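Local coordinates for protein class D beta-lactamase (Fusobacterium nucleatum subsp. polymorphum, PDB 4IED) that probably hydrolyses beta-lactam antibiotics to substituted beta-amino acids, a reaction that underlies bacterial resistance to these drugs, at residues A[66-70]-A[71-75]; A[116-120]-A[121-125]. All blocks are in the same frame, centred on the assembly; numbering follows the deposited sequence.

How the interactions relate
Both contacts are local and lie in the helical part of a class D beta-lactamase, on the same side of the chain's centre. Interaction 1 comes first along the chain and closes helix 62-69; interaction 2 follows within helix 108-130, where the helical path is kinked at Gly119. Their centres are about 12 Å apart, and the two touch directly. Ile72, just past the end of the first helix, lies on Arg122, with Ile72 CD1 3.5 Å from Arg122 NH2, while Leu118 and Arg122 both pack on Asn70. The pair illustrates how two breaks in helical hydrogen bonding, one terminal and one internal, can be fitted against each other within a single fold.

Interaction 1. Residues A[66-70]-A[71-75]; sequences IGLEN and GIVKN
Gly71 and Ile72 turn their backbone N-H groups back onto the last turn of helix 62-69, forming a Schellman motif that ends the helix. Ile72 N donates to Gly67 O at 3.0 Å in a fairly straight bond (163° at the hydrogen). Gly71 N reaches Leu68 O, also at 3.0 Å, but approaches from above the carbonyl plane and therefore does not use a lone pair. The positive phi of Gly71, 67°, makes the reversal possible and is a value that glycine readily adopts.

A water continues the polar link, lying 2.8 Å from Leu68 O and 2.9 Å from Val73 O, so that it joins the two carbonyls across the turn.

Apolar contacts add to this. Leu68 CD2 meets Val73 CG2 at 3.7 Å, the two side chains crossing obliquely, and the same methyl lies 3.8 Å from Asn75 CA. Ile72 holds CG1 beside its backbone N (chi1 -57°), which brings that atom alongside the Gly67 carbonyl, 3.6 Å from Gly67 O. Leu68 also packs on helix 173-182, and Ile72 and Val73 on Phe80.

Main-chain bonds thus satisfy the Gly67 and Leu68 carbonyls at the helix end, while the hydrocarbon of Leu68 and Val73 packs together where the chain leaves.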
ATOM      1  N   ILE A  66      -9.875   8.062  -2.662  1.00  5.68           N
ATOM      2  CA  ILE A  66     -10.220   9.448  -2.804  1.00  5.96           C
ATOM      3  C   ILE A  66     -10.783   9.759  -4.173  1.00  6.13           C
ATOM      4  O   ILE A  66     -11.727  10.551  -4.338  1.00  6.45           O
ATOM      5  CB  ILE A  66      -8.989  10.346  -2.558  1.00  5.93           C
ATOM      6  CG1 ILE A  66      -8.499  10.166  -1.100  1.00  5.86           C
ATOM      7  CG2 ILE A  66      -9.248  11.777  -2.829  1.00  6.26           C
ATOM      8  CD1 ILE A  66      -7.071  10.650  -0.841  1.00  5.79           C
ATOM      9  N   GLY A  67     -10.273   9.150  -5.231  1.00  5.97           N
ATOM     10  CA  GLY A  67     -10.854   9.325  -6.555  1.00  6.18           C
ATOM     11  C   GLY A  67     -12.284   8.858  -6.693  1.00  6.38           C
ATOM     12  O   GLY A  67     -13.082   9.530  -7.289  1.00  6.70           O
ATOM     13  N   LEU A  68     -12.541   7.664  -6.130  1.00  6.22           N
ATOM     14  CA  LEU A  68     -13.934   7.200  -6.105  1.00  6.48           C
ATOM     15  C   LEU A  68     -14.816   8.115  -5.324  1.00  6.78           C
ATOM     16  O   LEU A  68     -15.943   8.398  -5.785  1.00  7.14           O
ATOM     17  CB  LEU A  68     -13.998   5.794  -5.507  1.00  6.31           C
ATOM     18  CG  LEU A  68     -13.311   4.671  -6.336  1.00  6.10           C
ATOM     19  CD1 LEU A  68     -13.186   3.456  -5.428  1.00  5.94           C
ATOM     20  CD2 LEU A  68     -14.080   4.424  -7.650  1.00  6.37           C
ATOM     21  N   GLU A  69     -14.337   8.585  -4.159  1.00  6.69           N
ATOM     22  CA  GLU A  69     -15.224   9.394  -3.292  1.00  7.05           C
ATOM     23  C   GLU A  69     -15.643  10.695  -3.995  1.00  7.40           C
ATOM     24  O   GLU A  69     -16.764  11.203  -3.823  1.00  7.82           O
ATOM     25  CB  GLU A  69     -14.506   9.665  -1.953  1.00  6.93           C
ATOM     26  CG  GLU A  69     -15.436  10.100  -0.849  1.00  7.54           C
ATOM     27  CD  GLU A  69     -16.315   8.996  -0.219  1.00  7.84           C
ATOM     28  OE1 GLU A  69     -16.257   7.863  -0.603  1.00  7.72           O
ATOM     29  OE2 GLU A  69     -17.112   9.441   0.617  1.00  9.53           O
ATOM     30  N   ASN A  70     -14.727  11.226  -4.836  1.00  7.27           N
ATOM     31  CA  ASN A  70     -14.977  12.409  -5.600  1.00  7.61           C
ATOM     32  C   ASN A  70     -15.635  12.192  -6.960  1.00  7.81           C
ATOM     33  O   ASN A  70     -15.781  13.123  -7.770  1.00  8.13           O
ATOM     34  CB  ASN A  70     -13.700  13.239  -5.755  1.00  7.50           C
ATOM     35  CG  ASN A  70     -13.283  13.882  -4.445  1.00  7.52           C
ATOM     36  OD1 ASN A  70     -12.338  13.402  -3.763  1.00  7.45           O
ATOM     37  ND2 ASN A  70     -13.893  14.893  -4.124  1.00  7.92           N
ATOM     38  N   GLY A  71     -15.978  10.960  -7.255  1.00  7.67           N
ATOM     39  CA  GLY A  71     -16.615  10.728  -8.539  1.00  7.92           C
ATOM     40  C   GLY A  71     -15.747  10.953  -9.796  1.00  7.86           C
ATOM     41  O   GLY A  71     -16.287  11.202 -10.878  1.00  8.20           O
ATOM     42  N   ILE A  72     -14.413  10.810  -9.646  1.00  7.48           N
ATOM     43  CA  ILE A  72     -13.557  11.049 -10.819  1.00  7.50           C
ATOM     44  C   ILE A  72     -13.823   9.960 -11.864  1.00  7.54           C
ATOM     45  O   ILE A  72     -13.755  10.216 -13.060  1.00  7.79           O
ATOM     46  CB  ILE A  72     -12.080  11.074 -10.415  1.00  7.15           C
ATOM     47  CG1 ILE A  72     -11.796  12.148  -9.333  1.00  7.17           C
ATOM     48  CG2 ILE A  72     -11.248  11.279 -11.651  1.00  7.25           C
ATOM     49  CD1 ILE A  72     -12.167  13.559  -9.696  1.00  7.61           C
ATOM     50  N   VAL A  73     -14.119   8.762 -11.398  1.00  7.33           N
ATOM     51  CA  VAL A  73     -14.604   7.652 -12.228  1.00  7.44           C
ATOM     52  C   VAL A  73     -15.920   7.194 -11.567  1.00  7.60           C
ATOM     53  O   VAL A  73     -16.021   7.342 -10.359  1.00  7.46           O
ATOM     54  CB  VAL A  73     -13.621   6.491 -12.302  1.00  7.10           C
ATOM     55  CG1 VAL A  73     -12.318   6.941 -13.017  1.00  7.03           C
ATOM     56  CG2 VAL A  73     -13.245   5.895 -10.980  1.00  6.73           C
ATOM     57  N   LYS A  74     -16.752   6.491 -12.312  1.00  7.61           N
ATOM     58  CA  LYS A  74     -17.963   5.907 -11.782  0.50  8.24           C
ATOM     59  C   LYS A  74     -17.653   4.735 -10.836  1.00  7.79           C
ATOM     60  O   LYS A  74     -18.295   4.591  -9.781  1.00  8.04           O
ATOM     61  CB  LYS A  74     -18.870   5.477 -12.946  0.50  9.17           C
ATOM     62  CG  LYS A  74     -20.153   4.888 -12.441  0.50 10.46           C
ATOM     63  CD  LYS A  74     -21.174   4.685 -13.528  0.50 11.72           C
ATOM     64  CE  LYS A  74     -20.629   3.949 -14.737  0.50 12.19           C
ATOM     65  NZ  LYS A  74     -20.225   2.554 -14.547  0.50 12.53           N
ATOM     66  N   ASN A  75     -16.632   3.938 -11.201  1.00  7.37           N
ATOM     67  CA  ASN A  75     -16.177   2.786 -10.425  1.00  7.22           C
ATOM     68  C   ASN A  75     -14.814   2.369 -10.983  1.00  6.74           C
ATOM     69  O   ASN A  75     -14.423   2.894 -12.007  1.00  6.61           O
ATOM     70  CB  ASN A  75     -17.231   1.645 -10.393  1.00  7.70           C
ATOM     71  CG  ASN A  75     -17.633   1.221 -11.761  1.00  7.90           C
ATOM     72  OD1 ASN A  75     -16.810   0.885 -12.621  1.00  7.59           O
ATOM     73  ND2 ASN A  75     -19.027   1.261 -11.964  1.00  8.55           N
TER
HETATM   74  O   HOH W   1     -17.307   6.993  -7.833  1.00  8.76           O

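Interaction 2. Residues A[116-120]-A[121-125]; sequences RELGK and ERMQE
Arg122 folds its guanidinium back onto the carbonyls of Glu117 and Leu118 at a kink within helix 108-130, where Gly119 has a positive phi and the axes of the two short segments differ in direction by 66°. Arg122 NE gives the straighter bond, 2.9 Å to Leu118 O with 172° at the hydrogen, in the carbonyl plane and on a lone pair. Arg122 NH2 donates to Glu117 O at 2.8 Å in a more bent bond, 137° at the hydrogen. Both oxygens sit at the guanidinium edge near its plane, so the two bonds restrict its rotation. A bend at chi3 curls the side chain back toward these oxygens.

A water bridges the break, donating to Leu118 O and accepting from Arg122 N. Beyond it, regular helical bonding resumes with Met123 N to Gly119 O and Gln124 N to Lys120 O. The polar ends of neighbouring side chains turn elsewhere: Glu117 forms a salt bridge with Lys113, and Lys120 NZ bonds to Gly138 O.

On the buried side, Leu118 and Met123 cross at about a right angle and both touch Asn63 of helix 62-69. There Leu118 CD1 meets the terminal methyl, Met123 CE, at 3.6 Å.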
ATOM      1  N   ARG A 116      -3.877  14.499 -10.802  1.00  7.24           N
ATOM      2  CA  ARG A 116      -4.071  15.807 -11.426  0.50  7.63           C
ATOM      3  C   ARG A 116      -5.539  16.201 -11.510  1.00  7.60           C
ATOM      4  O   ARG A 116      -5.894  17.374 -11.280  1.00  7.95           O
ATOM      5  CB  ARG A 116      -3.520  15.840 -12.840  0.50  7.77           C
ATOM      6  CG  ARG A 116      -2.040  15.721 -12.869  0.50  7.98           C
ATOM      7  CD  ARG A 116      -1.627  15.838 -14.288  0.50  8.20           C
ATOM      8  NE  ARG A 116      -2.100  14.821 -15.213  0.50  7.84           N
ATOM      9  CZ  ARG A 116      -1.392  13.773 -15.573  0.50  7.66           C
ATOM     10  NH1 ARG A 116      -0.158  13.535 -15.029  0.50  7.80           N
ATOM     11  NH2 ARG A 116      -1.859  13.043 -16.589  0.50  7.47           N
ATOM     12  N   GLU A 117      -6.415  15.248 -11.900  1.00  6.48           N
ATOM     13  CA  GLU A 117      -7.871  15.552 -12.029  0.50  6.59           C
ATOM     14  C   GLU A 117      -8.425  15.880 -10.669  1.00  6.32           C
ATOM     15  O   GLU A 117      -9.243  16.782 -10.526  1.00  6.75           O
ATOM     16  CB  GLU A 117      -8.584  14.401 -12.723  0.50  7.07           C
ATOM     17  CG  GLU A 117      -8.173  14.321 -14.183  0.50  7.61           C
ATOM     18  CD  GLU A 117      -8.923  13.350 -15.012  0.50  8.27           C
ATOM     19  OE1 GLU A 117      -8.389  13.080 -16.126  0.50  8.69           O
ATOM     20  OE2 GLU A 117     -10.026  12.907 -14.577  0.50  8.69           O
ATOM     21  N   LEU A 118      -8.024  15.138  -9.630  1.00  5.98           N
ATOM     22  CA  LEU A 118      -8.442  15.497  -8.267  1.00  5.77           C
ATOM     23  C   LEU A 118      -8.077  16.949  -7.907  1.00  5.79           C
ATOM     24  O   LEU A 118      -8.913  17.710  -7.472  1.00  6.08           O
ATOM     25  CB  LEU A 118      -7.893  14.538  -7.237  1.00  5.47           C
ATOM     26  CG  LEU A 118      -8.672  13.204  -7.138  1.00  5.80           C
ATOM     27  CD1 LEU A 118      -7.734  12.184  -6.413  1.00  5.71           C
ATOM     28  CD2 LEU A 118      -9.947  13.339  -6.367  1.00  6.07           C
ATOM     29  N   GLY A 119      -6.848  17.289  -8.211  1.00  5.78           N
ATOM     30  CA  GLY A 119      -6.307  18.606  -7.860  1.00  6.34           C
ATOM     31  C   GLY A 119      -5.899  18.738  -6.419  1.00  6.49           C
ATOM     32  O   GLY A 119      -6.319  17.975  -5.558  1.00  5.95           O
ATOM     33  N   LYS A 120      -5.102  19.775  -6.115  1.00  7.56           N
ATOM     34  CA  LYS A 120      -4.588  19.901  -4.770  1.00  8.51           C
ATOM     35  C   LYS A 120      -5.644  19.979  -3.658  1.00  8.00           C
ATOM     36  O   LYS A 120      -5.523  19.383  -2.564  1.00  7.48           O
ATOM     37  CB  LYS A 120      -3.609  21.061  -4.693  1.00 11.17           C
ATOM     38  CG  LYS A 120      -2.863  21.112  -3.360  1.00 13.09           C
ATOM     39  CD  LYS A 120      -1.598  22.005  -3.302  1.00 17.37           C
ATOM     40  CE  LYS A 120      -0.977  21.886  -1.934  1.00 18.55           C
ATOM     41  NZ  LYS A 120       0.211  22.697  -1.726  1.00 21.23           N
ATOM     42  N   GLU A 121      -6.650  20.804  -3.868  1.00  8.76           N
ATOM     43  CA  GLU A 121      -7.639  20.999  -2.837  1.00  9.48           C
ATOM     44  C   GLU A 121      -8.344  19.695  -2.466  1.00  7.98           C
ATOM     45  O   GLU A 121      -8.473  19.348  -1.290  1.00  8.44           O
ATOM     46  CB  GLU A 121      -8.666  22.095  -3.230  1.00 12.54           C
ATOM     47  CG  GLU A 121      -9.787  22.335  -2.248  1.00 16.45           C
ATOM     48  CD  GLU A 121     -10.745  23.507  -2.659  1.00 21.82           C
ATOM     49  OE1 GLU A 121     -10.930  24.432  -1.856  1.00 28.07           O
ATOM     50  OE2 GLU A 121     -11.339  23.527  -3.755  1.00 30.11           O
ATOM     51  N   ARG A 122      -8.783  18.968  -3.453  1.00  7.16           N
ATOM     52  CA  ARG A 122      -9.560  17.718  -3.163  1.00  6.59           C
ATOM     53  C   ARG A 122      -8.616  16.644  -2.682  1.00  5.67           C
ATOM     54  O   ARG A 122      -8.957  15.848  -1.784  1.00  5.51           O
ATOM     55  CB  ARG A 122     -10.320  17.228  -4.387  1.00  6.93           C
ATOM     56  CG  ARG A 122     -11.479  18.136  -4.747  1.00  7.92           C
ATOM     57  CD  ARG A 122     -12.419  17.548  -5.790  1.00  8.47           C
ATOM     58  NE  ARG A 122     -11.735  17.402  -7.062  1.00  8.32           N
ATOM     59  CZ  ARG A 122     -12.430  17.084  -8.166  1.00  8.78           C
ATOM     60  NH1 ARG A 122     -13.773  16.810  -8.116  1.00  9.86           N
ATOM     61  NH2 ARG A 122     -11.790  17.040  -9.306  1.00  8.99           N
ATOM     62  N   MET A 123      -7.392  16.604  -3.187  1.00  5.01           N
ATOM     63  CA  MET A 123      -6.464  15.637  -2.715  1.00  4.70           C
ATOM     64  C   MET A 123      -6.135  15.884  -1.232  1.00  4.60           C
ATOM     65  O   MET A 123      -6.066  14.994  -0.418  1.00  4.47           O
ATOM     66  CB  MET A 123      -5.135  15.663  -3.517  1.00  4.77           C
ATOM     67  CG  MET A 123      -4.153  14.550  -3.195  1.00  4.90           C
ATOM     68  SD  MET A 123      -4.718  12.853  -3.495  1.00  5.25           S
ATOM     69  CE  MET A 123      -4.389  12.809  -5.248  1.00  5.42           C
ATOM     70  N   GLN A 124      -5.840  17.144  -0.889  1.00  4.84           N
ATOM     71  CA  GLN A 124      -5.582  17.522   0.501  1.00  5.02           C
ATOM     72  C   GLN A 124      -6.726  17.130   1.413  1.00  5.22           C
ATOM     73  O   GLN A 124      -6.533  16.607   2.513  1.00  5.16           O
ATOM     74  CB  GLN A 124      -5.262  19.002   0.624  1.00  5.57           C
ATOM     75  CG  GLN A 124      -4.864  19.377   2.020  1.00  5.96           C
ATOM     76  CD  GLN A 124      -3.479  18.940   2.344  1.00  5.88           C
ATOM     77  OE1 GLN A 124      -3.234  17.994   3.207  1.00  6.14           O
ATOM     78  NE2 GLN A 124      -2.561  19.506   1.692  1.00  6.29           N
ATOM     79  N   GLU A 125      -7.979  17.400   0.960  1.00  6.02           N
ATOM     80  CA  GLU A 125      -9.136  17.084   1.791  1.00  6.96           C
ATOM     81  C   GLU A 125      -9.180  15.583   2.013  1.00  6.13           C
ATOM     82  O   GLU A 125      -9.523  15.130   3.117  1.00  6.20           O
ATOM     83  CB  GLU A 125     -10.378  17.593   1.061  1.00  9.08           C
ATOM     84  CG  GLU A 125     -10.583  19.099   1.270  1.00 11.87           C
ATOM     85  CD  GLU A 125     -11.594  19.818   0.417  1.00 16.98           C
ATOM     86  OE1 GLU A 125     -11.829  21.008   0.850  1.00 18.46           O
ATOM     87  OE2 GLU A 125     -12.070  19.285  -0.655  1.00 20.78           O
TER
HETATM   88  O   HOH W   2      -8.970  20.077  -6.143  1.00  8.91           O